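Local coordinates for protein probable fumarate reductase Ifc3 (Shewanella frigidimarina, PDB 1QO8) that catalyses in vitro the essentially one-way reduction of fumarate to succinate, using one FAD and four covalently bound c-type haems in each subunit, at residues D27-E32 with R268-V273; K326-S331 with P496-T501. One frame throughout, in Å; residues are numbered along the deposited sequence.

Interaction 1. Residues D27-E32 with R268-V273. With FAD (flavin-adenine dinucleotide), chain G.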
loop_
_atom_site.group_PDB
_atom_site.type_symbol
_atom_site.label_atom_id
_atom_site.label_comp_id
_atom_site.label_asym_id
_atom_site.label_seq_id
_atom_site.Cartn_x
_atom_site.Cartn_y
_atom_site.Cartn_z
ATOM N N ASP A 27 -22.802 -26.582 5.838
ATOM C CA ASP A 27 -21.560 -25.833 6.138
ATOM C C ASP A 27 -21.429 -25.528 7.626
ATOM O O ASP A 27 -20.367 -25.842 8.151
ATOM C CB ASP A 27 -21.500 -24.586 5.245
ATOM C CG ASP A 27 -21.240 -25.100 3.817
ATOM O OD1 ASP A 27 -20.535 -26.085 3.549
ATOM O OD2 ASP A 27 -21.730 -24.395 2.931
ATOM N N SER A 28 -22.516 -25.089 8.262
ATOM C CA SER A 28 -22.524 -24.777 9.651
ATOM C C SER A 28 -22.621 -26.042 10.502
ATOM O O SER A 28 -22.611 -25.834 11.730
ATOM C CB SER A 28 -23.579 -23.794 10.110
ATOM O OG SER A 28 -23.760 -22.689 9.292
ATOM N N GLU A 29 -22.672 -27.271 9.994
ATOM C CA GLU A 29 -22.821 -28.475 10.827
ATOM C C GLU A 29 -23.895 -28.440 11.882
ATOM O O GLU A 29 -23.834 -28.949 13.026
ATOM C CB GLU A 29 -21.444 -28.883 11.377
ATOM C CG GLU A 29 -20.391 -28.932 10.234
ATOM C CD GLU A 29 -18.989 -29.204 10.696
ATOM O OE1 GLU A 29 -18.680 -29.268 11.933
ATOM O OE2 GLU A 29 -18.044 -29.436 9.901
ATOM N N THR A 30 -25.012 -27.799 11.572
ATOM C CA THR A 30 -26.075 -27.457 12.493
ATOM C C THR A 30 -26.692 -28.686 13.123
ATOM O O THR A 30 -26.593 -29.014 14.313
ATOM C CB THR A 30 -27.132 -26.649 11.687
ATOM O OG1 THR A 30 -26.389 -25.555 11.108
ATOM C CG2 THR A 30 -28.227 -26.068 12.561
ATOM N N HIS A 31 -27.208 -29.526 12.204
ATOM C CA HIS A 31 -27.855 -30.789 12.605
ATOM C C HIS A 31 -26.927 -31.567 13.464
ATOM O O HIS A 31 -27.350 -32.058 14.504
ATOM C CB HIS A 31 -28.210 -31.660 11.333
ATOM C CG HIS A 31 -29.009 -32.866 11.757
ATOM N ND1 HIS A 31 -30.351 -32.736 12.044
ATOM C CD2 HIS A 31 -28.677 -34.158 11.993
ATOM C CE1 HIS A 31 -30.803 -33.930 12.419
ATOM N NE2 HIS A 31 -29.815 -34.824 12.390
ATOM N N GLU A 32 -25.658 -31.821 13.113
ATOM C CA GLU A 32 -24.787 -32.665 13.899
ATOM C C GLU A 32 -24.598 -32.118 15.336
ATOM O O GLU A 32 -24.609 -32.886 16.350
ATOM C CB GLU A 32 -23.460 -32.817 13.162
ATOM C CG GLU A 32 -23.530 -33.520 11.820
ATOM C CD GLU A 32 -24.125 -32.783 10.666
ATOM O OE1 GLU A 32 -24.425 -31.564 10.723
ATOM O OE2 GLU A 32 -24.374 -33.491 9.660
ATOM N N ARG A 268 -24.159 -18.246 8.797
ATOM C CA ARG A 268 -23.641 -19.446 8.130
ATOM C C ARG A 268 -22.157 -19.550 8.427
ATOM O O ARG A 268 -21.407 -18.777 7.852
ATOM C CB ARG A 268 -23.874 -19.319 6.636
ATOM C CG ARG A 268 -24.205 -20.371 5.652
ATOM C CD ARG A 268 -24.711 -19.820 4.270
ATOM N NE ARG A 268 -26.150 -19.555 4.282
ATOM C CZ ARG A 268 -26.876 -19.589 3.120
ATOM N NH1 ARG A 268 -26.232 -19.817 1.970
ATOM N NH2 ARG A 268 -28.186 -19.402 3.090
ATOM N N LEU A 269 -21.703 -20.559 9.116
ATOM C CA LEU A 269 -20.364 -20.798 9.570
ATOM C C LEU A 269 -19.628 -21.588 8.516
ATOM O O LEU A 269 -20.184 -22.135 7.555
ATOM C CB LEU A 269 -20.490 -21.510 10.931
ATOM C CG LEU A 269 -21.102 -20.633 12.079
ATOM C CD1 LEU A 269 -21.445 -21.471 13.294
ATOM C CD2 LEU A 269 -20.166 -19.496 12.375
ATOM N N ASN A 270 -18.317 -21.671 8.695
ATOM C CA ASN A 270 -17.357 -22.362 7.815
ATOM C C ASN A 270 -17.714 -22.055 6.341
ATOM O O ASN A 270 -17.592 -22.919 5.473
ATOM C CB ASN A 270 -17.338 -23.831 8.118
ATOM C CG ASN A 270 -17.348 -24.152 9.595
ATOM O OD1 ASN A 270 -16.360 -23.887 10.335
ATOM N ND2 ASN A 270 -18.434 -24.808 10.095
ATOM N N SER A 271 -17.984 -20.790 6.047
ATOM C CA SER A 271 -18.324 -20.253 4.739
ATOM C C SER A 271 -17.439 -19.025 4.449
ATOM O O SER A 271 -17.711 -17.913 4.915
ATOM C CB SER A 271 -19.799 -19.768 4.829
ATOM O OG SER A 271 -20.512 -20.967 5.154
ATOM N N ARG A 272 -16.375 -19.265 3.709
ATOM C CA ARG A 272 -15.463 -18.226 3.295
ATOM C C ARG A 272 -15.811 -17.597 1.936
ATOM O O ARG A 272 -15.863 -18.262 0.858
ATOM C CB ARG A 272 -14.040 -18.809 3.227
ATOM C CG ARG A 272 -13.052 -17.712 2.834
ATOM C CD ARG A 272 -11.671 -18.365 2.923
ATOM N NE ARG A 272 -10.685 -17.312 2.975
ATOM C CZ ARG A 272 -9.386 -17.523 2.746
ATOM N NH1 ARG A 272 -8.923 -18.734 2.494
ATOM N NH2 ARG A 272 -8.568 -16.469 2.798
ATOM N N VAL A 273 -16.001 -16.283 2.030
ATOM C CA VAL A 273 -16.238 -15.513 0.822
ATOM C C VAL A 273 -14.857 -15.334 0.141
ATOM O O VAL A 273 -13.889 -15.004 0.849
ATOM C CB VAL A 273 -16.866 -14.148 1.101
ATOM C CG1 VAL A 273 -16.806 -13.319 -0.205
ATOM C CG2 VAL A 273 -18.307 -14.267 1.590
HETATM P PA FAD G . -13.613 -8.928 13.560
HETATM O O1A FAD G . -14.217 -8.926 14.930
HETATM O O2A FAD G . -12.385 -9.457 13.339
HETATM O O5B FAD G . -14.480 -10.025 12.844
HETATM C C5B FAD G . -14.411 -10.286 11.381
HETATM C C4B FAD G . -15.258 -11.623 11.081
HETATM O O4B FAD G . -15.120 -11.784 9.585
HETATM C C3B FAD G . -14.533 -12.891 11.640
HETATM O O3B FAD G . -15.168 -13.677 12.545
HETATM C C2B FAD G . -13.804 -13.523 10.398
HETATM O O2B FAD G . -13.666 -14.965 10.438
HETATM C C1B FAD G . -14.811 -13.216 9.354
HETATM N N9A FAD G . -14.249 -13.196 7.997
HETATM C C8A FAD G . -13.017 -12.751 7.586
HETATM N N7A FAD G . -12.800 -12.991 6.322
HETATM C C5A FAD G . -13.946 -13.628 5.855
HETATM C C6A FAD G . -14.299 -14.229 4.572
HETATM N N6A FAD G . -13.528 -14.214 3.520
HETATM N N1A FAD G . -15.552 -14.747 4.524
HETATM C C2A FAD G . -16.372 -14.863 5.623
HETATM N N3A FAD G . -16.113 -14.354 6.849
HETATM C C4A FAD G . -14.879 -13.782 6.888
HETATM N N1 FAD G . -10.477 -2.148 20.213
HETATM C C2 FAD G . -11.163 -1.357 20.992
HETATM O O2 FAD G . -11.700 -0.337 20.708
HETATM N N3 FAD G . -11.371 -1.639 22.376
HETATM C C4 FAD G . -10.804 -2.824 22.835
HETATM O O4 FAD G . -10.895 -3.104 23.997
HETATM C C4X FAD G . -9.988 -3.656 21.953
HETATM N N5 FAD G . -9.393 -4.761 22.429
HETATM C C5X FAD G . -8.701 -5.585 21.607
HETATM C C6 FAD G . -8.118 -6.731 22.166
HETATM C C7 FAD G . -7.416 -7.592 21.358
HETATM C C7M FAD G . -6.768 -8.837 21.875
HETATM C C8 FAD G . -7.340 -7.304 19.948
HETATM C C8M FAD G . -6.640 -8.273 19.045
HETATM C C9 FAD G . -7.936 -6.200 19.394
HETATM C C9A FAD G . -8.628 -5.314 20.186
HETATM N N10 FAD G . -9.250 -4.132 19.740
HETATM C C10 FAD G . -9.913 -3.308 20.566
HETATM C "C1'" FAD G . -9.545 -3.957 18.282
HETATM C "C2'" FAD G . -11.050 -4.290 18.004
HETATM O "O2'" FAD G . -11.245 -5.462 18.865
HETATM C "C3'" FAD G . -11.083 -4.865 16.567
HETATM O "O3'" FAD G . -10.601 -3.900 15.623
HETATM C "C4'" FAD G . -12.586 -4.874 16.128
HETATM O "O4'" FAD G . -13.191 -5.875 17.002
HETATM C "C5'" FAD G . -12.600 -5.455 14.669
HETATM O "O5'" FAD G . -14.105 -5.823 14.457
HETATM P P FAD G . -14.647 -6.304 13.098
HETATM O O1P FAD G . -16.128 -6.492 13.333
HETATM O O2P FAD G . -14.173 -5.353 12.196
HETATM O O3P FAD G . -13.876 -7.503 12.837
HETATM O O HOH W 1 -22.036 -21.973 3.113
#

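Interaction 2. Residues K326-S331 with P496-T501. With FAD (flavin-adenine dinucleotide), chain G.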
loop_
_atom_site.group_PDB
_atom_site.type_symbol
_atom_site.label_atom_id
_atom_site.label_comp_id
_atom_site.label_asym_id
_atom_site.label_seq_id
_atom_site.Cartn_x
_atom_site.Cartn_y
_atom_site.Cartn_z
ATOM N N LYS A 326 7.693 -7.651 10.012
ATOM C CA LYS A 326 7.381 -8.993 9.582
ATOM C C LYS A 326 7.739 -10.092 10.606
ATOM O O LYS A 326 7.300 -11.214 10.330
ATOM C CB LYS A 326 8.049 -9.426 8.277
ATOM C CG LYS A 326 9.557 -9.547 8.256
ATOM C CD LYS A 326 9.947 -10.193 6.942
ATOM C CE LYS A 326 11.236 -9.743 6.362
ATOM N NZ LYS A 326 12.482 -10.360 6.903
ATOM N N ASP A 327 8.612 -9.856 11.564
ATOM C CA ASP A 327 8.971 -10.883 12.539
ATOM C C ASP A 327 8.230 -10.684 13.864
ATOM O O ASP A 327 8.575 -11.331 14.827
ATOM C CB ASP A 327 10.503 -10.784 12.803
ATOM C CG ASP A 327 11.312 -11.203 11.583
ATOM O OD1 ASP A 327 11.182 -12.357 11.102
ATOM O OD2 ASP A 327 12.116 -10.424 11.018
ATOM N N MET A 328 7.256 -9.781 13.971
ATOM C CA MET A 328 6.423 -9.663 15.135
ATOM C C MET A 328 5.460 -10.870 15.241
ATOM O O MET A 328 5.249 -11.481 14.226
ATOM C CB MET A 328 5.615 -8.373 14.915
ATOM C CG MET A 328 6.540 -7.118 15.038
ATOM S SD MET A 328 5.446 -5.762 15.277
ATOM C CE MET A 328 6.748 -4.416 15.609
ATOM N N THR A 329 4.910 -11.202 16.409
ATOM C CA THR A 329 3.773 -12.057 16.529
ATOM C C THR A 329 2.472 -11.267 16.249
ATOM O O THR A 329 2.533 -10.250 15.581
ATOM C CB THR A 329 3.502 -12.520 18.001
ATOM O OG1 THR A 329 4.438 -12.114 18.962
ATOM C CG2 THR A 329 3.024 -13.909 17.933
ATOM N N SER A 330 1.352 -11.611 16.929
ATOM C CA SER A 330 0.172 -10.761 16.728
ATOM C C SER A 330 -0.672 -11.126 17.919
ATOM O O SER A 330 -0.542 -12.290 18.336
ATOM C CB SER A 330 -0.624 -11.213 15.414
ATOM O OG SER A 330 -1.875 -10.409 15.547
ATOM N N SER A 331 -1.550 -10.311 18.406
ATOM C CA SER A 331 -2.455 -10.738 19.426
ATOM C C SER A 331 -3.780 -11.240 18.804
ATOM O O SER A 331 -4.710 -11.326 19.554
ATOM C CB SER A 331 -2.735 -9.409 20.148
ATOM O OG SER A 331 -3.246 -8.660 19.034
ATOM N N PRO A 496 7.007 -8.054 20.344
ATOM C CA PRO A 496 6.011 -7.131 19.838
ATOM C C PRO A 496 5.063 -7.899 18.891
ATOM O O PRO A 496 5.457 -8.829 18.232
ATOM C CB PRO A 496 6.811 -6.081 19.073
ATOM C CG PRO A 496 8.227 -6.420 19.251
ATOM C CD PRO A 496 8.350 -7.857 19.820
ATOM N N GLY A 497 3.780 -7.483 18.906
ATOM C CA GLY A 497 2.802 -8.213 18.115
ATOM C C GLY A 497 2.008 -7.188 17.260
ATOM O O GLY A 497 1.599 -6.162 17.790
ATOM N N ILE A 498 1.729 -7.630 16.035
ATOM C CA ILE A 498 0.704 -6.921 15.256
ATOM C C ILE A 498 -0.586 -6.998 16.006
ATOM O O ILE A 498 -1.041 -8.033 16.515
ATOM C CB ILE A 498 0.638 -7.499 13.790
ATOM C CG1 ILE A 498 2.033 -7.033 13.220
ATOM C CG2 ILE A 498 -0.421 -6.740 13.017
ATOM C CD1 ILE A 498 2.536 -7.967 12.172
ATOM N N HIS A 499 -1.321 -5.935 16.107
ATOM C CA HIS A 499 -2.499 -5.795 16.885
ATOM C C HIS A 499 -3.607 -5.188 16.089
ATOM O O HIS A 499 -4.717 -5.662 16.369
ATOM C CB HIS A 499 -2.112 -4.820 18.098
ATOM C CG HIS A 499 -3.281 -4.695 19.026
ATOM N ND1 HIS A 499 -3.607 -5.800 19.796
ATOM C CD2 HIS A 499 -4.146 -3.725 19.348
ATOM C CE1 HIS A 499 -4.684 -5.509 20.565
ATOM N NE2 HIS A 499 -5.046 -4.287 20.257
ATOM N N HIS A 500 -3.434 -4.219 15.198
ATOM C CA HIS A 500 -4.693 -3.667 14.647
ATOM C C HIS A 500 -4.209 -3.108 13.306
ATOM O O HIS A 500 -3.150 -2.480 13.260
ATOM C CB HIS A 500 -5.302 -2.579 15.481
ATOM C CG HIS A 500 -6.593 -2.001 14.928
ATOM N ND1 HIS A 500 -7.800 -2.508 15.204
ATOM C CD2 HIS A 500 -6.772 -0.923 14.050
ATOM C CE1 HIS A 500 -8.772 -1.766 14.615
ATOM N NE2 HIS A 500 -8.178 -0.855 13.870
ATOM N N THR A 501 -4.952 -3.290 12.210
ATOM C CA THR A 501 -4.588 -2.580 10.992
ATOM C C THR A 501 -5.536 -1.449 10.696
ATOM O O THR A 501 -6.637 -1.707 10.226
ATOM C CB THR A 501 -4.565 -3.588 9.799
ATOM O OG1 THR A 501 -5.827 -4.256 9.692
ATOM C CG2 THR A 501 -3.566 -4.659 10.130
HETATM P PA FAD G . -13.613 -8.928 13.560
HETATM O O1A FAD G . -14.217 -8.926 14.930
HETATM O O2A FAD G . -12.385 -9.457 13.339
HETATM O O5B FAD G . -14.480 -10.025 12.844
HETATM C C5B FAD G . -14.411 -10.286 11.381
HETATM C C4B FAD G . -15.258 -11.623 11.081
HETATM O O4B FAD G . -15.120 -11.784 9.585
HETATM C C3B FAD G . -14.533 -12.891 11.640
HETATM O O3B FAD G . -15.168 -13.677 12.545
HETATM C C2B FAD G . -13.804 -13.523 10.398
HETATM O O2B FAD G . -13.666 -14.965 10.438
HETATM C C1B FAD G . -14.811 -13.216 9.354
HETATM N N9A FAD G . -14.249 -13.196 7.997
HETATM C C8A FAD G . -13.017 -12.751 7.586
HETATM N N7A FAD G . -12.800 -12.991 6.322
HETATM C C5A FAD G . -13.946 -13.628 5.855
HETATM C C6A FAD G . -14.299 -14.229 4.572
HETATM N N6A FAD G . -13.528 -14.214 3.520
HETATM N N1A FAD G . -15.552 -14.747 4.524
HETATM C C2A FAD G . -16.372 -14.863 5.623
HETATM N N3A FAD G . -16.113 -14.354 6.849
HETATM C C4A FAD G . -14.879 -13.782 6.888
HETATM N N1 FAD G . -10.477 -2.148 20.213
HETATM C C2 FAD G . -11.163 -1.357 20.992
HETATM O O2 FAD G . -11.700 -0.337 20.708
HETATM N N3 FAD G . -11.371 -1.639 22.376
HETATM C C4 FAD G . -10.804 -2.824 22.835
HETATM O O4 FAD G . -10.895 -3.104 23.997
HETATM C C4X FAD G . -9.988 -3.656 21.953
HETATM N N5 FAD G . -9.393 -4.761 22.429
HETATM C C5X FAD G . -8.701 -5.585 21.607
HETATM C C6 FAD G . -8.118 -6.731 22.166
HETATM C C7 FAD G . -7.416 -7.592 21.358
HETATM C C7M FAD G . -6.768 -8.837 21.875
HETATM C C8 FAD G . -7.340 -7.304 19.948
HETATM C C8M FAD G . -6.640 -8.273 19.045
HETATM C C9 FAD G . -7.936 -6.200 19.394
HETATM C C9A FAD G . -8.628 -5.314 20.186
HETATM N N10 FAD G . -9.250 -4.132 19.740
HETATM C C10 FAD G . -9.913 -3.308 20.566
HETATM C "C1'" FAD G . -9.545 -3.957 18.282
HETATM C "C2'" FAD G . -11.050 -4.290 18.004
HETATM O "O2'" FAD G . -11.245 -5.462 18.865
HETATM C "C3'" FAD G . -11.083 -4.865 16.567
HETATM O "O3'" FAD G . -10.601 -3.900 15.623
HETATM C "C4'" FAD G . -12.586 -4.874 16.128
HETATM O "O4'" FAD G . -13.191 -5.875 17.002
HETATM C "C5'" FAD G . -12.600 -5.455 14.669
HETATM O "O5'" FAD G . -14.105 -5.823 14.457
HETATM P P FAD G . -14.647 -6.304 13.098
HETATM O O1P FAD G . -16.128 -6.492 13.333
HETATM O O2P FAD G . -14.173 -5.353 12.196
HETATM O O3P FAD G . -13.876 -7.503 12.837
#

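Interaction 1. Residues D27-E32 with R268-V273
Two nearly straight hydrogen bonds tie the loop ahead of helix 30-40 to the turn ahead of strand 271-278, each pairing a side chain of one segment with the backbone of the other. Asn270 is the side chain to follow. Its CB points at the other segment and lies 3.6 Å from Asp27 O; CG, anti to its own carbonyl carbon (chi1 -43°), turns the amide so that ND2 faces the same oxygen in plane. At the tip, ND2 donates a hydrogen bond to Asp27 O at 2.9 Å with an N-H...O angle of 163°. The bond lies in the carbonyl plane, on a lone pair, and close to the Asn270 amide plane, so both flat groups are well oriented for it. One residue on, Ser28 OG accepts an equally straight bond from Leu269 N at 3.0 Å, while its CB rests 3.9 Å from Leu269 CB. A water bridges the other flank, donating to Asp27 OD2 and, at 2.7 Å, to Ser271 OG. That hydroxyl in turn donates to Leu269 O at 2.7 Å from well above the carbonyl plane. The Asp27 carboxylate is also held by His293 N and Thr294 OG1, and Glu29, at the N-cap of helix 30-40, pairs with Lys292 beside a haem. At the far end of 268-273, Val273 N donates to FAD N1A at 3.0 Å, and Val273 O accepts from N6A. The contact is thus a seam between the cytochrome c3 part and the flavoprotein part, ending in the backbone clamp on the adenine of a Rossmann-type FAD site.

Interaction 2. Residues K326-S331 with P496-T501
Ser331 OG sits in the crowded position between its backbone N and carbonyl carbon (chi1 58°), and the His499 ring swings anti to its backbone N (chi1 -176°); together these torsions set OG 3.0 Å from His499 ND1, a hydrogen bond in which either atom could donate. The frame is a short parallel beta pairing of strand 329-330 with strand 489-505, bridged at Thr329 with Gly497 and Ser330 with Ile498. Thr329 N donates to Pro496 O in the carbonyl plane, and Thr329 O receives Ile498 N at 2.8 Å. Ile498 O takes two donors: Ser330 OG at 2.7 Å from above the carbonyl plane, and Ser331 N nearly along the C=O axis. Met328, extended beyond CG, crosses Pro496 at about a right angle, its CE 3.8 Å from Pro496 CB, with Leu405 of helix 397-405 alongside. His499 and His500 both face Gln358 in a classic beta bulge. His499 probably binds fumarate and succinate, as in related enzymes, consistent with its place beside His360 and Arg539. An alanine here would remove the ND1 partner of Ser331 and the imidazole beside the flavin, and would probably loosen that wall of the likely substrate site. The Ser331 hydroxyl meets the ring at its edge, near the plane, while on the imidazole's far side from CB, His499 CE1 lies 3.3 Å from FAD C8.

In the fold
Both segments of interaction 1 come earlier in the chain than those of interaction 2; the centres are 29 Å apart and the nearest atoms about 14 Å. The two share no sheet: strand 271-278 is an outermost strand of the four-stranded mixed sheet, whereas strands 329-330 and 489-505 belong to the seven-stranded one. What joins them is the FAD, which residues 268-273 meet at the adenine and residues 326-331 and 496-501 meet at the flavin ring and the ribityl chain. Interaction 1 joins the cytochrome c3 part to the flavoprotein part; interaction 2 is internal to the latter. One cofactor therefore runs from that seam to the probable fumarate site, where the Ser331 side chain also lies about 7 Å from a haem.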